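Long-range contacts in protein LRIM1 (Anopheles gambiae, PDB 3O53), which regulates complement-like immunity in the mosquito in a heterodimeric complex with APL1C, the part present here being its leucine-rich repeat domain: residues Leu85-Asn90 / Leu104-Asn109; Asn90-Leu95 / Asn109-Val114; Tyr182-Gln187 / Pro208-Ala213; Ala204-Glu209 / Leu233-Asn238. One frame throughout, in Å; residues are numbered along the deposited sequence.

How the interactions relate
The four contacts sample two places along one solenoid of leucine-rich repeats. Interactions 1 and 2 join the same two neighbouring turns and alternate along the chain, sharing Asn90 and Asn109; their centres are about 9 Å apart, and Leu87 CD1 of the first packs at 3.5 Å against Val92 CG2 of the second. Interaction 1 also reaches the glycan carried by Asn64, through Asp86. Interactions 3 and 4 form a second pair, with centres about 8 Å apart and Pro208 and Glu209 in common, and a probable hydrogen bond of 3.1 Å runs from Arg234 N to Gln211 OE1. Between interactions 1 and 3 the centres are about 29 Å apart, on opposite sides of the chain's centre.

Interaction 1: Leu85-Asn90 / Leu104-Asn109; sequences LDLNNN and LHAANN. With NAG (2-acetamido-2-deoxy-beta-D-glucopyranose), chain C.
Leu85 pairs with Leu104, and Asp86 with His105, as parallel strand neighbours: His105 N donates to Leu85 O (2.9 Å) and Leu87 N to His105 O (2.8 Å). Beyond the strands, Asn89 N bonds Ala107 O. Apolar contacts lie on the inner face, where Leu85 CD2 meets Leu104 CD1 at 3.7 Å, the two side chains side by side, and Leu87 CD2 rests on Ala106 CB. This is the repeat signature of the leucine-rich solenoid, in which a recurrent asparagine bonds backbone of its own and the neighbouring turn. Asn109 ND2 gives a nearly straight bond (171°) to Leu87 O, which Asn90 ND2 grips from the opposite face of the carbonyl plane. Side-chain amides also bond across: Asn88 OD1 accepts from Ala107 N (2.8 Å), and Asn108 ND2 donates to Asn89 OD1 (2.9 Å). Water 1 bridges Asn88 OD1 and His105 ND1 in the ring plane. Asp86, its OD1 closing an Asx turn on Asn88 N, offers OD2 to N2 of the glycan's NAG (2.9 Å).

Interaction 2: Asn90-Leu95 / Asn109-Val114; sequences NYVQEL and NNISRV
Val92 and Asn109 lie side by side, pointing the same way, and Asn109 OD1 takes the Val92 N-H in its carbonyl plane, on a lone pair, at 2.9 Å. Chi1 (-83°) puts the asparagine CG anti to the carbonyl carbon and chi2 (-96°) turns OD1 to Val92 N, while ND2 bonds Leu87 O. Val92 and Ile111 likewise run alongside each other, CG1 to CG1 at 4.2 Å, while Leu95 comes obliquely to Ile111, its CD2 touching CD1 at 4.0 Å. On the other face of the strand pair Glu94 and Arg113 lie side by side, Glu94 CG and its carboxylate end against the CG methylene of Arg113 (CG to CG 4.1 Å). Gln93 crosses Asn110 obliquely, its CG touching Asn110 CB. The backbones keep these side chains in step before, at and after the corner at Gln93, between neighbouring turns of the solenoid: Asn110 N donates to Val92 O, Ser112 N to Gln93 O (2.9 Å) and Leu95 N to Arg113 O (2.9 Å). Since Glu94 OE1 and Arg113 NE remain 6.2 Å apart, any electrostatic attraction between them is probably modest, and cohesion rests on the backbone bonds, the Asn109 amide and the branched apolar chains behind it.

Interaction 3: Tyr182-Gln187 / Pro208-Ala213; sequences YDVKGQ and PEFQSA
Glu209 folds against the end of strand 183-185 with its aliphatic part, CG meeting Val184 CG1 at 3.6 Å and CB lying 3.4 Å from Gly186 O. Its CG stands between the backbone N and the carbonyl carbon (chi1 61°), and a second bend at chi2 (-88°) turns the carboxylate toward Val184. There OE2 comes within 3.3 Å of Val184 O; as both are acceptors, this is mere proximity, and OE2 has its partners elsewhere: it accepts from Gly207 N, and water 3 lies 2.8 Å from OE2 and probably donates to it, though other acceptors compete for its protons. The same water accepts from Val184 N (3.2 Å), linking acid and strand. Val184 crosses Glu209 obliquely, and its CB also approaches Phe210 CE2 at 4.4 Å, so one valine touches two successive residues of the 3-10 segment 208-212. Gln187, bent at chi2, curls back over Pro208 and the start of that segment, burying nearly as much surface as Glu209. At the far end Ser212 OG lies 3.3 Å from Gly186 O, a weak hydrogen bond and not a settled one, since Glu209 O is within reach of the same proton; OG itself accepts from Val188 N. A 3-10 turn laid against the extended strand of the preceding turn in this way belongs to the variable, convex side of leucine-rich repeats, opposite the continuous parallel strands.

Interaction 4: Ala204-Glu209 / Leu233-Asn238; sequences AFMGPE and LRFSQN
In the hydrophobic interior of the leucine-rich repeat solenoid, close to helix 251-259 beyond the last repeats, Met206 meets Leu233 and Phe235. Leu233 points toward the segment 204-209 and fits both methyls against it: CD1 lies 4.0 Å from Met206 CG and 3.7 Å from Met206 O, while CD2 sits 3.6 Å from Gly207 O. The two side chains cross, the leucine lying at the root of the methionine. Met206 is fully extended, with CG anti to its backbone N (chi1 -178°) and the torsions beyond equally straight, which carries CE to the tip of Phe235. It touches CZ at 3.9 Å, tip to tip, near the plane of the ring and at its edge. Phe257 of helix 251-259 packs on both Leu233 and Phe235, so the patch joins repeats to helix. With apolar carbons doing all the touching across the segments, against one another or against backbone carbonyl oxygens, the fit depends on shape and on burial from water, and its strength is presumably little affected by charge.

Interaction 1: Leu85-Asn90 / Leu104-Asn109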
loop_
_atom_site.group_PDB
_atom_site.type_symbol
_atom_site.label_atom_id
_atom_site.label_comp_id
_atom_site.label_asym_id
_atom_site.label_seq_id
_atom_site.Cartn_x
_atom_site.Cartn_y
_atom_site.Cartn_z
ATOM N N LEU A 85 -3.589 13.615 9.061
ATOM C CA LEU A 85 -4.770 13.953 8.290
ATOM C C LEU A 85 -5.552 12.687 8.043
ATOM O O LEU A 85 -5.009 11.719 7.530
ATOM C CB LEU A 85 -4.364 14.570 6.949
ATOM C CG LEU A 85 -5.507 14.893 5.990
ATOM C CD1 LEU A 85 -6.426 15.959 6.585
ATOM C CD2 LEU A 85 -4.947 15.356 4.654
ATOM N N ASP A 86 -6.829 12.687 8.396
ATOM C CA ASP A 86 -7.682 11.540 8.123
ATOM C C ASP A 86 -8.880 11.963 7.272
ATOM O O ASP A 86 -9.741 12.701 7.733
ATOM C CB ASP A 86 -8.153 10.921 9.440
ATOM C CG ASP A 86 -8.983 9.656 9.238
ATOM O OD1 ASP A 86 -9.489 9.424 8.120
ATOM O OD2 ASP A 86 -9.141 8.891 10.209
ATOM N N LEU A 87 -8.929 11.515 6.024
ATOM C CA LEU A 87 -10.100 11.760 5.187
ATOM C C LEU A 87 -10.703 10.450 4.695
ATOM O O LEU A 87 -11.331 10.410 3.642
ATOM C CB LEU A 87 -9.755 12.650 3.998
ATOM C CG LEU A 87 -8.753 12.070 3.004
ATOM C CD1 LEU A 87 -9.099 12.477 1.575
ATOM C CD2 LEU A 87 -7.355 12.519 3.393
ATOM N N ASN A 88 -10.506 9.384 5.463
ATOM C CA ASN A 88 -11.142 8.102 5.185
ATOM C C ASN A 88 -12.617 8.306 4.858
ATOM O O ASN A 88 -13.302 9.096 5.512
ATOM C CB ASN A 88 -11.039 7.163 6.395
ATOM C CG ASN A 88 -9.650 6.562 6.574
ATOM O OD1 ASN A 88 -8.791 6.665 5.703
ATOM N ND2 ASN A 88 -9.435 5.919 7.720
ATOM N N ASN A 89 -13.098 7.571 3.859
ATOM C CA ASN A 89 -14.515 7.549 3.516
ATOM C C ASN A 89 -15.018 8.909 3.054
ATOM O O ASN A 89 -15.868 9.533 3.695
ATOM C CB ASN A 89 -15.331 7.022 4.695
ATOM C CG ASN A 89 -14.899 5.635 5.104
ATOM O OD1 ASN A 89 -14.964 4.694 4.310
ATOM N ND2 ASN A 89 -14.429 5.501 6.336
ATOM N N ASN A 90 -14.458 9.357 1.935
ATOM C CA ASN A 90 -14.953 10.520 1.214
ATOM C C ASN A 90 -14.912 10.188 -0.275
ATOM O O ASN A 90 -14.861 9.016 -0.637
ATOM C CB ASN A 90 -14.117 11.758 1.535
ATOM C CG ASN A 90 -14.513 12.394 2.848
ATOM O OD1 ASN A 90 -15.479 13.151 2.920
ATOM N ND2 ASN A 90 -13.769 12.085 3.900
ATOM N N LEU A 104 -1.103 9.756 7.057
ATOM C CA LEU A 104 -2.118 10.144 6.084
ATOM C C LEU A 104 -3.097 8.988 5.912
ATOM O O LEU A 104 -2.764 7.956 5.335
ATOM C CB LEU A 104 -1.456 10.477 4.745
ATOM C CG LEU A 104 -2.370 10.967 3.622
ATOM C CD1 LEU A 104 -3.089 12.213 4.072
ATOM C CD2 LEU A 104 -1.576 11.237 2.340
ATOM N N HIS A 105 -4.293 9.158 6.451
ATOM C CA HIS A 105 -5.352 8.178 6.307
ATOM C C HIS A 105 -6.288 8.655 5.222
ATOM O O HIS A 105 -6.956 9.669 5.384
ATOM C CB HIS A 105 -6.132 8.053 7.612
ATOM C CG HIS A 105 -5.408 7.289 8.672
ATOM N ND1 HIS A 105 -5.314 5.914 8.662
ATOM C CD2 HIS A 105 -4.742 7.706 9.773
ATOM C CE1 HIS A 105 -4.619 5.518 9.713
ATOM N NE2 HIS A 105 -4.259 6.584 10.402
ATOM N N ALA A 106 -6.347 7.935 4.114
ATOM C CA ALA A 106 -7.185 8.368 3.002
ATOM C C ALA A 106 -7.728 7.169 2.241
ATOM O O ALA A 106 -7.784 7.171 1.015
ATOM C CB ALA A 106 -6.406 9.289 2.074
ATOM N N ALA A 107 -8.128 6.147 2.985
ATOM C CA ALA A 107 -8.731 4.962 2.404
ATOM C C ALA A 107 -10.156 5.276 1.965
ATOM O O ALA A 107 -10.793 6.189 2.497
ATOM C CB ALA A 107 -8.725 3.804 3.435
ATOM N N ASN A 108 -10.654 4.516 0.997
ATOM C CA ASN A 108 -12.054 4.608 0.602
ATOM C C ASN A 108 -12.418 5.974 0.054
ATOM O O ASN A 108 -13.409 6.581 0.452
ATOM C CB ASN A 108 -12.956 4.245 1.783
ATOM C CG ASN A 108 -12.595 2.904 2.378
ATOM O OD1 ASN A 108 -12.024 2.053 1.700
ATOM N ND2 ASN A 108 -12.916 2.706 3.644
ATOM N N ASN A 109 -11.599 6.452 -0.873
ATOM C CA ASN A 109 -11.922 7.648 -1.629
ATOM C C ASN A 109 -11.949 7.320 -3.129
ATOM O O ASN A 109 -12.124 6.162 -3.491
ATOM C CB ASN A 109 -10.930 8.761 -1.293
ATOM C CG ASN A 109 -11.305 9.498 -0.021
ATOM O OD1 ASN A 109 -11.943 10.543 -0.073
ATOM N ND2 ASN A 109 -10.915 8.954 1.129
HETATM C C1 NAG C . -11.410 10.370 12.765
HETATM C C2 NAG C . -10.499 9.477 13.589
HETATM C C3 NAG C . -10.985 8.038 13.514
HETATM C C4 NAG C . -12.467 7.948 13.847
HETATM C C5 NAG C . -13.276 8.924 13.010
HETATM C C6 NAG C . -14.738 8.903 13.437
HETATM C C7 NAG C . -8.113 9.971 13.708
HETATM C C8 NAG C . -6.833 9.945 12.934
HETATM N N2 NAG C . -9.169 9.528 13.038
HETATM O O3 NAG C . -10.205 7.246 14.372
HETATM O O4 NAG C . -12.903 6.647 13.566
HETATM O O5 NAG C . -12.756 10.228 13.163
HETATM O O6 NAG C . -14.827 9.335 14.778
HETATM O O7 NAG C . -8.150 10.376 14.872
HETATM O O HOH W 1 -6.945 4.621 6.720
#

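Interaction 2: Asn90-Leu95 / Asn109-Val114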
loop_
_atom_site.group_PDB
_atom_site.type_symbol
_atom_site.label_atom_id
_atom_site.label_comp_id
_atom_site.label_asym_id
_atom_site.label_seq_id
_atom_site.Cartn_x
_atom_site.Cartn_y
_atom_site.Cartn_z
ATOM N N ASN A 90 -14.458 9.357 1.935
ATOM C CA ASN A 90 -14.953 10.520 1.214
ATOM C C ASN A 90 -14.912 10.188 -0.275
ATOM O O ASN A 90 -14.861 9.016 -0.637
ATOM C CB ASN A 90 -14.117 11.758 1.535
ATOM C CG ASN A 90 -14.513 12.394 2.848
ATOM O OD1 ASN A 90 -15.479 13.151 2.920
ATOM N ND2 ASN A 90 -13.769 12.085 3.900
ATOM N N TYR A 91 -14.937 11.203 -1.133
ATOM C CA TYR A 91 -14.910 10.974 -2.578
ATOM C C TYR A 91 -13.767 11.705 -3.250
ATOM O O TYR A 91 -13.827 11.993 -4.442
ATOM C CB TYR A 91 -16.222 11.420 -3.220
ATOM C CG TYR A 91 -17.439 10.753 -2.624
ATOM C CD1 TYR A 91 -17.629 9.384 -2.740
ATOM C CD2 TYR A 91 -18.395 11.492 -1.945
ATOM C CE1 TYR A 91 -18.735 8.769 -2.197
ATOM C CE2 TYR A 91 -19.506 10.888 -1.398
ATOM C CZ TYR A 91 -19.671 9.526 -1.527
ATOM O OH TYR A 91 -20.776 8.922 -0.982
ATOM N N VAL A 92 -12.726 12.015 -2.493
ATOM C CA VAL A 92 -11.621 12.801 -3.034
ATOM C C VAL A 92 -10.963 12.112 -4.230
ATOM O O VAL A 92 -10.749 10.905 -4.217
ATOM C CB VAL A 92 -10.568 13.101 -1.940
ATOM C CG1 VAL A 92 -9.369 13.812 -2.532
ATOM C CG2 VAL A 92 -11.201 13.942 -0.831
ATOM N N GLN A 93 -10.653 12.895 -5.262
ATOM C CA GLN A 93 -9.958 12.393 -6.441
ATOM C C GLN A 93 -8.488 12.799 -6.450
ATOM O O GLN A 93 -7.634 12.016 -6.850
ATOM C CB GLN A 93 -10.648 12.895 -7.715
ATOM C CG GLN A 93 -12.100 12.453 -7.821
ATOM C CD GLN A 93 -12.755 12.892 -9.116
ATOM O OE1 GLN A 93 -12.557 14.014 -9.571
ATOM N NE2 GLN A 93 -13.547 12.008 -9.712
ATOM N N GLU A 94 -8.183 14.021 -6.020
ATOM C CA GLU A 94 -6.793 14.459 -5.980
ATOM C C GLU A 94 -6.484 15.100 -4.639
ATOM O O GLU A 94 -7.218 15.951 -4.159
ATOM C CB GLU A 94 -6.492 15.435 -7.126
ATOM C CG GLU A 94 -6.866 14.892 -8.495
ATOM C CD GLU A 94 -6.396 15.796 -9.621
ATOM O OE1 GLU A 94 -5.300 16.383 -9.494
ATOM O OE2 GLU A 94 -7.122 15.921 -10.630
ATOM N N LEU A 95 -5.374 14.699 -4.047
ATOM C CA LEU A 95 -5.061 15.071 -2.680
ATOM C C LEU A 95 -3.672 15.687 -2.632
ATOM O O LEU A 95 -2.734 15.142 -3.202
ATOM C CB LEU A 95 -5.126 13.811 -1.797
ATOM C CG LEU A 95 -4.606 13.850 -0.361
ATOM C CD1 LEU A 95 -5.377 14.888 0.431
ATOM C CD2 LEU A 95 -4.722 12.445 0.276
ATOM N N ASN A 109 -11.599 6.452 -0.873
ATOM C CA ASN A 109 -11.922 7.648 -1.629
ATOM C C ASN A 109 -11.949 7.320 -3.129
ATOM O O ASN A 109 -12.124 6.162 -3.491
ATOM C CB ASN A 109 -10.930 8.761 -1.293
ATOM C CG ASN A 109 -11.305 9.498 -0.021
ATOM O OD1 ASN A 109 -11.943 10.543 -0.073
ATOM N ND2 ASN A 109 -10.915 8.954 1.129
ATOM N N ASN A 110 -11.819 8.335 -3.987
ATOM C CA ASN A 110 -11.695 8.136 -5.439
ATOM C C ASN A 110 -10.292 8.517 -5.921
ATOM O O ASN A 110 -10.122 8.945 -7.064
ATOM C CB ASN A 110 -12.676 9.034 -6.216
ATOM C CG ASN A 110 -14.134 8.734 -5.928
ATOM O OD1 ASN A 110 -14.462 7.961 -5.026
ATOM N ND2 ASN A 110 -15.024 9.368 -6.703
ATOM N N ILE A 111 -9.293 8.379 -5.057
ATOM C CA ILE A 111 -8.013 9.044 -5.287
ATOM C C ILE A 111 -7.217 8.458 -6.446
ATOM O O ILE A 111 -6.989 7.254 -6.512
ATOM C CB ILE A 111 -7.143 9.043 -4.012
ATOM C CG1 ILE A 111 -7.705 10.036 -2.989
ATOM C CG2 ILE A 111 -5.688 9.382 -4.351
ATOM C CD1 ILE A 111 -7.141 9.855 -1.583
ATOM N N SER A 112 -6.811 9.326 -7.371
ATOM C CA SER A 112 -5.922 8.940 -8.449
ATOM C C SER A 112 -4.620 9.745 -8.424
ATOM O O SER A 112 -3.711 9.451 -9.194
ATOM C CB SER A 112 -6.610 9.084 -9.824
ATOM O OG SER A 112 -6.994 10.431 -10.063
ATOM N N ARG A 113 -4.518 10.743 -7.539
ATOM C CA ARG A 113 -3.293 11.543 -7.421
ATOM C C ARG A 113 -3.058 11.954 -5.961
ATOM O O ARG A 113 -3.964 12.451 -5.295
ATOM C CB ARG A 113 -3.348 12.830 -8.287
ATOM C CG ARG A 113 -3.733 12.638 -9.755
ATOM C CD ARG A 113 -2.567 12.195 -10.649
ATOM N NE ARG A 113 -2.931 10.981 -11.378
ATOM C CZ ARG A 113 -3.223 10.897 -12.670
ATOM N NH1 ARG A 113 -3.177 11.952 -13.473
ATOM N NH2 ARG A 113 -3.543 9.717 -13.170
ATOM N N VAL A 114 -1.838 11.749 -5.474
ATOM C CA VAL A 114 -1.446 12.253 -4.163
ATOM C C VAL A 114 -0.129 13.003 -4.304
ATOM O O VAL A 114 0.764 12.572 -5.031
ATOM C CB VAL A 114 -1.269 11.114 -3.135
ATOM C CG1 VAL A 114 -1.079 11.683 -1.729
ATOM C CG2 VAL A 114 -2.471 10.171 -3.158
HETATM O O HOH W 2 -6.980 12.852 -11.291
#

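Interaction 3: Tyr182-Gln187 / Pro208-Ala213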
loop_
_atom_site.group_PDB
_atom_site.type_symbol
_atom_site.label_atom_id
_atom_site.label_comp_id
_atom_site.label_asym_id
_atom_site.label_seq_id
_atom_site.Cartn_x
_atom_site.Cartn_y
_atom_site.Cartn_z
ATOM N N TYR A 182 0.948 -7.179 -13.126
ATOM C CA TYR A 182 1.368 -8.287 -13.980
ATOM C C TYR A 182 2.883 -8.317 -14.156
ATOM O O TYR A 182 3.442 -9.311 -14.633
ATOM C CB TYR A 182 0.671 -8.226 -15.349
ATOM C CG TYR A 182 1.244 -7.186 -16.276
ATOM C CD1 TYR A 182 2.190 -7.527 -17.232
ATOM C CD2 TYR A 182 0.838 -5.861 -16.200
ATOM C CE1 TYR A 182 2.717 -6.579 -18.092
ATOM C CE2 TYR A 182 1.364 -4.902 -17.054
ATOM C CZ TYR A 182 2.303 -5.267 -17.994
ATOM O OH TYR A 182 2.819 -4.316 -18.842
ATOM N N ASP A 183 3.555 -7.249 -13.739
ATOM C CA ASP A 183 5.010 -7.179 -13.882
ATOM C C ASP A 183 5.648 -6.392 -12.742
ATOM O O ASP A 183 5.142 -5.348 -12.333
ATOM C CB ASP A 183 5.369 -6.517 -15.218
ATOM C CG ASP A 183 6.859 -6.587 -15.526
ATOM O OD1 ASP A 183 7.428 -7.698 -15.498
ATOM O OD2 ASP A 183 7.461 -5.526 -15.792
ATOM N N VAL A 184 6.758 -6.899 -12.226
ATOM C CA VAL A 184 7.529 -6.177 -11.226
ATOM C C VAL A 184 8.975 -6.122 -11.704
ATOM O O VAL A 184 9.485 -7.082 -12.266
ATOM C CB VAL A 184 7.476 -6.879 -9.842
ATOM C CG1 VAL A 184 8.371 -6.168 -8.840
ATOM C CG2 VAL A 184 6.044 -6.942 -9.314
ATOM N N LYS A 185 9.640 -5.001 -11.478
ATOM C CA LYS A 185 11.053 -4.906 -11.775
ATOM C C LYS A 185 11.688 -3.933 -10.800
ATOM O O LYS A 185 10.998 -3.358 -9.970
ATOM C CB LYS A 185 11.273 -4.444 -13.219
ATOM C CG LYS A 185 10.875 -3.008 -13.490
ATOM C CD LYS A 185 11.183 -2.630 -14.933
ATOM C CE LYS A 185 11.030 -1.132 -15.171
ATOM N NZ LYS A 185 11.413 -0.732 -16.558
ATOM N N GLY A 186 13.002 -3.762 -10.902
ATOM C CA GLY A 186 13.724 -2.829 -10.057
ATOM C C GLY A 186 14.529 -3.543 -8.995
ATOM O O GLY A 186 14.057 -4.497 -8.376
ATOM N N GLN A 187 15.758 -3.086 -8.789
ATOM C CA GLN A 187 16.604 -3.620 -7.733
ATOM C C GLN A 187 16.832 -2.529 -6.708
ATOM O O GLN A 187 17.532 -1.565 -6.974
ATOM C CB GLN A 187 17.955 -4.074 -8.289
ATOM C CG GLN A 187 17.860 -5.047 -9.440
ATOM C CD GLN A 187 17.298 -6.388 -9.022
ATOM O OE1 GLN A 187 17.240 -6.707 -7.835
ATOM N NE2 GLN A 187 16.884 -7.184 -10.000
ATOM N N PRO A 208 14.304 -11.586 -10.455
ATOM C CA PRO A 208 15.468 -11.105 -9.690
ATOM C C PRO A 208 15.181 -9.841 -8.896
ATOM O O PRO A 208 15.869 -9.554 -7.923
ATOM C CB PRO A 208 16.514 -10.811 -10.776
ATOM C CG PRO A 208 16.096 -11.641 -11.933
ATOM C CD PRO A 208 14.597 -11.670 -11.897
ATOM N N GLU A 209 14.173 -9.095 -9.322
ATOM C CA GLU A 209 13.728 -7.912 -8.600
ATOM C C GLU A 209 13.405 -8.243 -7.139
ATOM O O GLU A 209 13.475 -7.377 -6.267
ATOM C CB GLU A 209 12.492 -7.321 -9.285
ATOM C CG GLU A 209 11.289 -8.262 -9.343
ATOM C CD GLU A 209 11.277 -9.180 -10.570
ATOM O OE1 GLU A 209 12.266 -9.195 -11.340
ATOM O OE2 GLU A 209 10.254 -9.880 -10.768
ATOM N N PHE A 210 13.060 -9.497 -6.868
ATOM C CA PHE A 210 12.645 -9.873 -5.522
ATOM C C PHE A 210 13.817 -10.012 -4.548
ATOM O O PHE A 210 13.619 -10.218 -3.352
ATOM C CB PHE A 210 11.751 -11.120 -5.559
ATOM C CG PHE A 210 10.333 -10.802 -5.954
ATOM C CD1 PHE A 210 9.401 -10.408 -4.999
ATOM C CD2 PHE A 210 9.946 -10.837 -7.286
ATOM C CE1 PHE A 210 8.088 -10.085 -5.363
ATOM C CE2 PHE A 210 8.642 -10.518 -7.660
ATOM C CZ PHE A 210 7.711 -10.133 -6.695
ATOM N N GLN A 211 15.038 -9.861 -5.039
ATOM C CA GLN A 211 16.159 -9.734 -4.117
ATOM C C GLN A 211 15.968 -8.434 -3.331
ATOM O O GLN A 211 16.481 -8.289 -2.224
ATOM C CB GLN A 211 17.506 -9.751 -4.842
ATOM C CG GLN A 211 18.688 -10.091 -3.920
ATOM C CD GLN A 211 18.523 -11.432 -3.196
ATOM O OE1 GLN A 211 17.837 -12.331 -3.677
ATOM N NE2 GLN A 211 19.163 -11.566 -2.033
ATOM N N SER A 212 15.204 -7.499 -3.900
ATOM C CA SER A 212 14.828 -6.278 -3.185
ATOM C C SER A 212 14.133 -6.599 -1.866
ATOM O O SER A 212 14.125 -5.786 -0.957
ATOM C CB SER A 212 13.893 -5.416 -4.033
ATOM O OG SER A 212 14.552 -4.923 -5.183
ATOM N N ALA A 213 13.544 -7.784 -1.770
ATOM C CA ALA A 213 12.847 -8.185 -0.549
ATOM C C ALA A 213 13.529 -9.344 0.176
ATOM O O ALA A 213 12.893 -10.028 0.983
ATOM C CB ALA A 213 11.394 -8.551 -0.876
HETATM O O HOH W 3 7.762 -9.908 -12.094
#

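Interaction 4: Ala204-Glu209 / Leu233-Asn238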
loop_
_atom_site.group_PDB
_atom_site.type_symbol
_atom_site.label_atom_id
_atom_site.label_comp_id
_atom_site.label_asym_id
_atom_site.label_seq_id
_atom_site.Cartn_x
_atom_site.Cartn_y
_atom_site.Cartn_z
ATOM N N ALA A 204 3.336 -13.563 -13.244
ATOM C CA ALA A 204 3.697 -14.861 -13.812
ATOM C C ALA A 204 5.136 -15.275 -13.476
ATOM O O ALA A 204 5.468 -16.448 -13.547
ATOM C CB ALA A 204 3.518 -14.824 -15.340
ATOM N N PHE A 205 5.995 -14.311 -13.146
ATOM C CA PHE A 205 7.411 -14.603 -12.900
ATOM C C PHE A 205 7.882 -13.902 -11.630
ATOM O O PHE A 205 7.797 -12.684 -11.518
ATOM C CB PHE A 205 8.264 -14.138 -14.092
ATOM C CG PHE A 205 9.736 -14.445 -13.955
ATOM C CD1 PHE A 205 10.165 -15.656 -13.427
ATOM C CD2 PHE A 205 10.693 -13.536 -14.390
ATOM C CE1 PHE A 205 11.524 -15.946 -13.318
ATOM C CE2 PHE A 205 12.051 -13.822 -14.286
ATOM C CZ PHE A 205 12.463 -15.033 -13.744
ATOM N N MET A 206 8.367 -14.673 -10.666
ATOM C CA MET A 206 8.942 -14.092 -9.465
ATOM C C MET A 206 10.429 -13.893 -9.729
ATOM O O MET A 206 11.243 -14.776 -9.462
ATOM C CB MET A 206 8.696 -15.011 -8.260
ATOM C CG MET A 206 9.212 -14.476 -6.942
ATOM S SD MET A 206 8.733 -15.562 -5.579
ATOM C CE MET A 206 9.369 -14.656 -4.159
ATOM N N GLY A 207 10.778 -12.731 -10.276
ATOM C CA GLY A 207 12.094 -12.529 -10.864
ATOM C C GLY A 207 13.141 -11.982 -9.912
ATOM O O GLY A 207 12.910 -11.915 -8.711
ATOM N N PRO A 208 14.304 -11.586 -10.455
ATOM C CA PRO A 208 15.468 -11.105 -9.690
ATOM C C PRO A 208 15.181 -9.841 -8.896
ATOM O O PRO A 208 15.869 -9.554 -7.923
ATOM C CB PRO A 208 16.514 -10.811 -10.776
ATOM C CG PRO A 208 16.096 -11.641 -11.933
ATOM C CD PRO A 208 14.597 -11.670 -11.897
ATOM N N GLU A 209 14.173 -9.095 -9.322
ATOM C CA GLU A 209 13.728 -7.912 -8.600
ATOM C C GLU A 209 13.405 -8.243 -7.139
ATOM O O GLU A 209 13.475 -7.377 -6.267
ATOM C CB GLU A 209 12.492 -7.321 -9.285
ATOM C CG GLU A 209 11.289 -8.262 -9.343
ATOM C CD GLU A 209 11.277 -9.180 -10.570
ATOM O OE1 GLU A 209 12.266 -9.195 -11.340
ATOM O OE2 GLU A 209 10.254 -9.880 -10.768
ATOM N N LEU A 233 17.469 -16.152 -6.420
ATOM C CA LEU A 233 16.918 -15.460 -5.264
ATOM C C LEU A 233 17.365 -16.137 -3.968
ATOM O O LEU A 233 17.409 -17.359 -3.884
ATOM C CB LEU A 233 15.386 -15.453 -5.330
ATOM C CG LEU A 233 14.714 -14.537 -6.353
ATOM C CD1 LEU A 233 13.203 -14.758 -6.322
ATOM C CD2 LEU A 233 15.056 -13.064 -6.075
ATOM N N ARG A 234 17.691 -15.331 -2.965
ATOM C CA ARG A 234 18.033 -15.830 -1.643
ATOM C C ARG A 234 17.303 -15.013 -0.583
ATOM O O ARG A 234 17.285 -13.787 -0.642
ATOM C CB ARG A 234 19.541 -15.712 -1.406
ATOM C CG ARG A 234 20.400 -16.464 -2.401
ATOM C CD ARG A 234 20.365 -17.969 -2.175
ATOM N NE ARG A 234 21.291 -18.654 -3.074
ATOM C CZ ARG A 234 20.985 -19.059 -4.304
ATOM N NH1 ARG A 234 19.768 -18.866 -4.797
ATOM N NH2 ARG A 234 21.897 -19.665 -5.049
ATOM N N PHE A 235 16.696 -15.684 0.385
ATOM C CA PHE A 235 16.111 -14.983 1.516
ATOM C C PHE A 235 16.965 -15.174 2.763
ATOM O O PHE A 235 17.906 -15.955 2.756
ATOM C CB PHE A 235 14.664 -15.434 1.729
ATOM C CG PHE A 235 13.741 -14.970 0.633
ATOM C CD1 PHE A 235 13.070 -13.764 0.744
ATOM C CD2 PHE A 235 13.592 -15.715 -0.530
ATOM C CE1 PHE A 235 12.238 -13.316 -0.273
ATOM C CE2 PHE A 235 12.761 -15.269 -1.557
ATOM C CZ PHE A 235 12.083 -14.070 -1.424
ATOM N N SER A 236 16.630 -14.444 3.820
ATOM C CA SER A 236 17.417 -14.421 5.041
ATOM C C SER A 236 16.744 -15.224 6.143
ATOM O O SER A 236 15.638 -15.732 5.970
ATOM C CB SER A 236 17.590 -12.981 5.523
ATOM O OG SER A 236 16.379 -12.490 6.074
ATOM N N GLN A 237 17.417 -15.318 7.284
ATOM C CA GLN A 237 16.878 -16.026 8.439
ATOM C C GLN A 237 15.729 -15.266 9.090
ATOM O O GLN A 237 15.064 -15.793 9.975
ATOM C CB GLN A 237 17.974 -16.273 9.480
ATOM C CG GLN A 237 18.573 -17.667 9.416
ATOM C CD GLN A 237 19.195 -18.091 10.731
ATOM O OE1 GLN A 237 19.012 -17.436 11.757
ATOM N NE2 GLN A 237 19.929 -19.196 10.708
ATOM N N ASN A 238 15.516 -14.022 8.668
ATOM C CA ASN A 238 14.397 -13.223 9.164
ATOM C C ASN A 238 13.056 -13.797 8.735
ATOM O O ASN A 238 12.041 -13.597 9.394
ATOM C CB ASN A 238 14.491 -11.792 8.637
ATOM C CG ASN A 238 15.627 -11.022 9.254
ATOM O OD1 ASN A 238 16.078 -11.336 10.352
ATOM N ND2 ASN A 238 16.097 -9.996 8.553
#